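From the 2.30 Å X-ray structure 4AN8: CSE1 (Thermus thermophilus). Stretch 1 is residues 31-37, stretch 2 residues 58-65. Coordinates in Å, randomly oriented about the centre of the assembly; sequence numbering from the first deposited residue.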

# COMPACT_ATOMS: atom_id res chain seq x y z
N GLY A 31 4.83 21.72 -5.70
CA GLY A 31 5.40 21.60 -4.38
C GLY A 31 4.28 21.33 -3.40
O GLY A 31 3.11 21.29 -3.79
N ILE A 32 4.64 21.14 -2.14
CA ILE A 32 3.67 20.81 -1.11
C ILE A 32 2.61 21.90 -0.95
O ILE A 32 1.44 21.59 -0.79
N GLY A 33 3.02 23.17 -0.98
CA GLY A 33 2.07 24.25 -0.82
C GLY A 33 0.91 24.21 -1.82
O GLY A 33 -0.26 24.21 -1.44
N GLU A 34 1.25 24.18 -3.10
CA GLU A 34 0.25 24.10 -4.15
C GLU A 34 -0.57 22.81 -4.10
O GLU A 34 -1.77 22.81 -4.36
N ALA A 35 0.09 21.69 -3.80
CA ALA A 35 -0.61 20.43 -3.73
C ALA A 35 -1.75 20.51 -2.71
O ALA A 35 -2.81 19.96 -2.94
N LEU A 36 -1.51 21.19 -1.60
CA LEU A 36 -2.49 21.30 -0.52
C LEU A 36 -3.53 22.39 -0.78
O LEU A 36 -4.72 22.13 -0.79
N LEU A 37 -3.06 23.62 -0.99
CA LEU A 37 -3.93 24.77 -1.18
C LEU A 37 -4.76 24.67 -2.45
O LEU A 37 -5.84 25.23 -2.53
N ARG A 58 1.21 10.25 2.17
CA ARG A 58 1.48 10.21 3.63
C ARG A 58 2.20 11.47 4.12
O ARG A 58 1.91 11.95 5.21
N LEU A 59 3.13 11.99 3.33
CA LEU A 59 3.75 13.27 3.62
C LEU A 59 2.71 14.43 3.64
O LEU A 59 2.67 15.23 4.58
N LEU A 60 1.85 14.49 2.62
CA LEU A 60 0.82 15.53 2.58
C LEU A 60 -0.11 15.43 3.80
O LEU A 60 -0.43 16.45 4.41
N LEU A 61 -0.54 14.21 4.11
CA LEU A 61 -1.37 13.96 5.29
C LEU A 61 -0.69 14.37 6.60
O LEU A 61 -1.33 14.93 7.48
N ALA A 62 0.61 14.08 6.72
CA ALA A 62 1.36 14.48 7.90
C ALA A 62 1.25 15.99 8.05
O ALA A 62 0.89 16.48 9.11
N VAL A 63 1.56 16.71 6.97
CA VAL A 63 1.47 18.15 7.01
C VAL A 63 0.06 18.65 7.38
O VAL A 63 -0.08 19.52 8.23
N LEU A 64 -0.97 18.08 6.76
CA LEU A 64 -2.35 18.48 7.04
C LEU A 64 -2.74 18.27 8.48
O LEU A 64 -3.31 19.16 9.11
N HIS A 65 -2.47 17.08 9.02
CA HIS A 65 -2.81 16.78 10.39
C HIS A 65 -2.18 17.76 11.38
O HIS A 65 -2.81 18.15 12.35

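What kind of contact joins the two stretches? It is a purely apolar one between two helices, residues 32-37 and 58-65, whose axes cross at 74° and come within 10.9 Å of each other. At that spacing the backbones stay apart and side chains fill the gap; even the nearest pair of CA atoms, those of Ile 32 and Leu 60, is 7.0 Å apart. About 320 Å² is buried, counting both sides. No hydrogen bond crosses the interface, so the packing rests on methyl groups meeting methyl groups.

Which side chains does the first helix send in? Ile 32, Ala 35 and Leu 36 all have their CA-to-CB bonds directed toward the second helix, as the spacing of three and four residues along a helix would place them. Leu 36 gives up the most surface to the partner stretch. With chi1 m and chi2 t, the two methyl groups of Leu 36 sit among three partners: Leu 36 CD1 lies 3.7 Å from Val 63 CG1, the closest approach in the contact, and Leu 36 CD2 lies 3.9 Å from Leu 60 CD2 and 4.0 Å from Leu 64 CD1. Ile 32, also m and t, reaches two leucines, with CD1 4.0 Å from Leu 59 CD2 and CG2 4.0 Å from Leu 60 CD2. Ala 35, with a single methyl, makes a smaller contact, its CB 4.2 Å from Leu 60 CD1.

How does the second helix receive them? Val 63, with chi1 t, points toward the first helix and meets Leu 36. Leu 59, Leu 60 and Leu 64 leave the backbone sideways, but their ends come nearer, so the length of the leucine side chain makes up for the direction of its first bond. Leu 60 and Leu 64 share the m, t conformation, whereas Leu 59 is t, p. Leu 60 is the common neighbour, touching Ile 32, Ala 35 and Leu 36, and of the residues on its side it has the largest area covered by the first stretch.

Where are the polar groups? They lie outside this contact. The carboxylate-bearing Glu 34 is out of reach of the second helix, as are Arg 58 and His 65 of the first; Arg 58 NH1 and NH2 and His 65 ND1 find hydrogen bonds elsewhere in the structure. Backbone hydrogen bonds run within each stretch, as in Ala 35 N to Gly 31 O at 3.0 Å, which ties the first helix to its N-cap residue, and Leu 64 N to Leu 60 O at 2.9 Å.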

# COMPACT_ATOMS: atom_id res chain seq x y z
CB ILE A 32 4.38 20.55 0.23
CG1 ILE A 32 5.19 19.24 0.15
CG2 ILE A 32 3.38 20.50 1.39
CD1 ILE A 32 6.17 19.07 1.30
CB GLU A 34 0.91 24.25 -5.52
CG GLU A 34 -0.08 24.27 -6.66
CD GLU A 34 0.56 24.59 -8.00
OE1 GLU A 34 1.77 24.90 -8.05
OE2 GLU A 34 -0.16 24.53 -9.02
CB ALA A 35 0.36 19.30 -3.37
CB LEU A 36 -1.78 21.56 0.82
CG LEU A 36 -0.93 20.39 1.36
CD1 LEU A 36 -0.58 20.63 2.83
CD2 LEU A 36 -1.73 19.11 1.17
CB LEU A 37 -3.09 26.05 -1.22
CG LEU A 37 -2.28 26.21 0.06
CD1 LEU A 37 -1.33 27.39 -0.03
CD2 LEU A 37 -3.22 26.33 1.26
CB ARG A 58 2.23 8.93 4.05
CG ARG A 58 1.45 7.64 3.76
CD ARG A 58 2.36 6.39 3.65
NE ARG A 58 3.00 6.08 4.93
CZ ARG A 58 2.40 5.46 5.94
NH1 ARG A 58 1.13 5.09 5.82
NH2 ARG A 58 3.05 5.22 7.07
CB LEU A 59 4.87 13.55 2.63
CG LEU A 59 5.59 14.89 2.82
CD1 LEU A 59 6.15 15.02 4.25
CD2 LEU A 59 6.72 15.09 1.77
CB LEU A 60 -0.02 15.46 1.30
CG LEU A 60 0.77 15.79 0.03
CD1 LEU A 60 -0.13 15.76 -1.17
CD2 LEU A 60 1.49 17.14 0.17
CB LEU A 61 -1.77 12.49 5.36
CG LEU A 61 -2.70 12.09 4.21
CD1 LEU A 61 -2.66 10.54 4.00
CD2 LEU A 61 -4.12 12.58 4.48
CB ALA A 62 2.84 14.06 7.78
CB VAL A 63 1.93 18.81 5.69
CG1 VAL A 63 1.70 20.29 5.77
CG2 VAL A 63 3.43 18.52 5.44
CB LEU A 64 -3.34 17.72 6.15
CG LEU A 64 -3.42 18.21 4.70
CD1 LEU A 64 -4.10 17.21 3.77
CD2 LEU A 64 -4.10 19.61 4.66
CB HIS A 65 -2.40 15.37 10.76
CG HIS A 65 -3.32 14.31 10.25
ND1 HIS A 65 -4.69 14.45 10.27
CD2 HIS A 65 -3.06 13.09 9.70
CE1 HIS A 65 -5.24 13.34 9.79
NE2 HIS A 65 -4.28 12.50 9.45